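Local coordinates for protein novel immune-type receptor 11 (Ictalurus punctatus, PDB 2QTE) that probably acts as a cell-surface immune receptor of bony fish that mediates allogeneic recognition through its extracellular V-type immunoglobulin domain, at residues D30-Y35 with Q74-N79. The protein carries 1 engineered substitution. Numbering follows the deposited sequence.
Sequences DNLAWY and QKFDLN. Engineered in segment 30-35: Asp30 (natural residue Asn).
The indole of Trp34 has Leu78 CB over one face and the carbonyl group of Phe76 at its edge. The phenyl ring of Phe76 has Leu32 CD2 over one face, 4.0 Å from the ring centroid, and the backbone of Ala33 at its edge. This is the core of an immunoglobulin V-type beta-sandwich. Strand 32-37 of one sheet faces strand 76-80 of the other, and the axes of the short segments 32-35 and 76-79 lie 8.8 Å apart at 31°. The Cys21-Cys93 disulfide sits beside these rings, with Cys21 touching Trp34 and Cys93 touching Leu32 and Phe76. Met69 of strand 67-71 packs on both aromatic residues.

The two aromatic side chains slide past each other in opposite directions. The planes lie at 12°, but the rings are slid apart and barely overlap. The closest approach between the two side chains is Trp34 CD1 to Phe76 CE2, 3.5 Å. Leu32 and Phe76 meet tip to tip. With CG anti to the backbone N, Leu32 brings CG to 3.8 Å from Phe76 CE2. Leu78 makes a CH-pi contact through CB, 4.2 Å from the centroid of the five-membered Trp34 ring, and its CD2 reaches Trp34 CD2.

A side-chain to backbone hydrogen bond runs from one sheet to the other: Trp34 NE1 reaches Phe76 O at 2.8 Å. A phenylalanine in place of Trp34 would probably leave the carbonyl of the buried Phe76 without its indole donor and open a gap beside Leu78. The acceptor, Phe76 O, lies close to the indole plane, and the N-H...O angle at Trp34 NE1 is 156°.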
loop_
_atom_site.group_PDB
_atom_site.type_symbol
_atom_site.label_atom_id
_atom_site.label_comp_id
_atom_site.label_asym_id
_atom_site.label_seq_id
_atom_site.Cartn_x
_atom_site.Cartn_y
_atom_site.Cartn_z
ATOM N N ASP A 30 4.728 -2.764 17.266
ATOM C CA ASP A 30 4.210 -4.043 16.857
ATOM C C ASP A 30 3.347 -4.061 15.597
ATOM O O ASP A 30 3.179 -5.120 15.026
ATOM C CB ASP A 30 3.448 -4.689 18.019
ATOM C CG ASP A 30 4.245 -4.670 19.338
ATOM O OD1 ASP A 30 5.507 -4.540 19.307
ATOM O OD2 ASP A 30 3.576 -4.789 20.401
ATOM N N ASN A 31 2.802 -2.921 15.166
ATOM C CA ASN A 31 2.027 -2.863 13.913
ATOM C C ASN A 31 2.802 -2.195 12.794
ATOM O O ASN A 31 2.217 -1.644 11.840
ATOM C CB ASN A 31 0.665 -2.164 14.096
ATOM C CG ASN A 31 -0.215 -2.851 15.122
ATOM O OD1 ASN A 31 0.272 -3.571 15.974
ATOM N ND2 ASN A 31 -1.518 -2.610 15.055
ATOM N N LEU A 32 4.124 -2.273 12.898
ATOM C CA LEU A 32 4.992 -1.665 11.919
ATOM C C LEU A 32 5.615 -2.723 10.994
ATOM O O LEU A 32 5.991 -3.819 11.450
ATOM C CB LEU A 32 6.044 -0.856 12.630
ATOM C CG LEU A 32 7.105 -0.180 11.813
ATOM C CD1 LEU A 32 6.563 1.027 11.055
ATOM C CD2 LEU A 32 8.208 0.219 12.758
ATOM N N ALA A 33 5.661 -2.404 9.696
ATOM C CA ALA A 33 6.003 -3.391 8.694
ATOM C C ALA A 33 6.377 -2.719 7.402
ATOM O O ALA A 33 5.979 -1.578 7.148
ATOM C CB ALA A 33 4.784 -4.327 8.449
ATOM N N TRP A 34 7.094 -3.443 6.543
ATOM C CA TRP A 34 7.408 -2.954 5.237
ATOM C C TRP A 34 6.509 -3.719 4.295
ATOM O O TRP A 34 6.274 -4.912 4.488
ATOM C CB TRP A 34 8.868 -3.296 4.874
ATOM C CG TRP A 34 9.908 -2.309 5.314
ATOM C CD1 TRP A 34 10.692 -2.382 6.415
ATOM C CD2 TRP A 34 10.293 -1.105 4.619
ATOM N NE1 TRP A 34 11.538 -1.280 6.471
ATOM C CE2 TRP A 34 11.300 -0.486 5.381
ATOM C CE3 TRP A 34 9.870 -0.492 3.440
ATOM C CZ2 TRP A 34 11.915 0.684 4.981
ATOM C CZ3 TRP A 34 10.461 0.692 3.049
ATOM C CH2 TRP A 34 11.456 1.282 3.832
ATOM N N TYR A 35 5.953 -3.034 3.305
ATOM C CA TYR A 35 5.119 -3.716 2.320
ATOM C C TYR A 35 5.887 -3.604 1.046
ATOM O O TYR A 35 6.587 -2.647 0.870
ATOM C CB TYR A 35 3.765 -3.012 2.179
ATOM C CG TYR A 35 2.919 -3.289 3.365
ATOM C CD1 TYR A 35 3.250 -2.750 4.620
ATOM C CD2 TYR A 35 1.833 -4.127 3.274
ATOM C CE1 TYR A 35 2.492 -3.039 5.730
ATOM C CE2 TYR A 35 1.079 -4.440 4.388
ATOM C CZ TYR A 35 1.428 -3.881 5.600
ATOM O OH TYR A 35 0.682 -4.187 6.680
ATOM N N GLN A 74 15.928 3.685 16.630
ATOM C CA GLN A 74 15.870 4.760 15.669
ATOM C C GLN A 74 15.562 4.272 14.265
ATOM O O GLN A 74 15.089 5.060 13.441
ATOM C CB GLN A 74 17.152 5.598 15.703
ATOM C CG GLN A 74 17.378 6.349 17.067
ATOM C CD GLN A 74 18.216 5.542 18.074
ATOM O OE1 GLN A 74 17.697 4.715 18.839
ATOM N NE2 GLN A 74 19.525 5.784 18.065
ATOM N N LYS A 75 15.784 2.984 14.000
ATOM C CA LYS A 75 15.816 2.488 12.622
ATOM C C LYS A 75 14.932 1.296 12.392
ATOM O O LYS A 75 14.818 0.418 13.241
ATOM C CB LYS A 75 17.246 2.082 12.243
ATOM C CG LYS A 75 18.233 3.220 12.183
ATOM C CD LYS A 75 19.611 2.730 11.795
ATOM C CE LYS A 75 20.598 3.865 11.826
ATOM N NZ LYS A 75 21.759 3.614 10.923
ATOM N N PHE A 76 14.321 1.236 11.222
ATOM C CA PHE A 76 13.654 0.032 10.829
ATOM C C PHE A 76 14.011 -0.126 9.358
ATOM O O PHE A 76 13.141 -0.045 8.470
ATOM C CB PHE A 76 12.166 0.209 11.089
ATOM C CG PHE A 76 11.344 -1.026 10.877
ATOM C CD1 PHE A 76 11.525 -2.154 11.675
ATOM C CD2 PHE A 76 10.353 -1.058 9.900
ATOM C CE1 PHE A 76 10.776 -3.290 11.486
ATOM C CE2 PHE A 76 9.600 -2.213 9.712
ATOM C CZ PHE A 76 9.800 -3.324 10.499
ATOM N N ASP A 77 15.301 -0.286 9.092
ATOM C CA ASP A 77 15.788 -0.200 7.691
ATOM C C ASP A 77 15.942 -1.570 7.057
ATOM O O ASP A 77 16.429 -2.483 7.684
ATOM C CB ASP A 77 17.112 0.527 7.613
ATOM C CG ASP A 77 17.093 1.887 8.315
ATOM O OD1 ASP A 77 15.992 2.452 8.545
ATOM O OD2 ASP A 77 18.190 2.404 8.582
ATOM N N LEU A 78 15.587 -1.667 5.777
ATOM C CA LEU A 78 15.618 -2.920 5.059
ATOM C C LEU A 78 16.925 -2.976 4.214
ATOM O O LEU A 78 17.203 -2.044 3.496
ATOM C CB LEU A 78 14.356 -2.945 4.183
ATOM C CG LEU A 78 13.991 -4.150 3.319
ATOM C CD1 LEU A 78 13.848 -5.406 4.148
ATOM C CD2 LEU A 78 12.687 -3.804 2.586
ATOM N N ASN A 79 17.728 -4.036 4.317
ATOM C CA ASN A 79 18.941 -4.165 3.504
ATOM C C ASN A 79 18.801 -5.323 2.507
ATOM O O ASN A 79 18.081 -6.280 2.766
ATOM C CB ASN A 79 20.128 -4.492 4.365
ATOM C CG ASN A 79 20.167 -3.686 5.638
ATOM O OD1 ASN A 79 20.229 -2.468 5.563
ATOM N ND2 ASN A 79 20.139 -4.346 6.795
#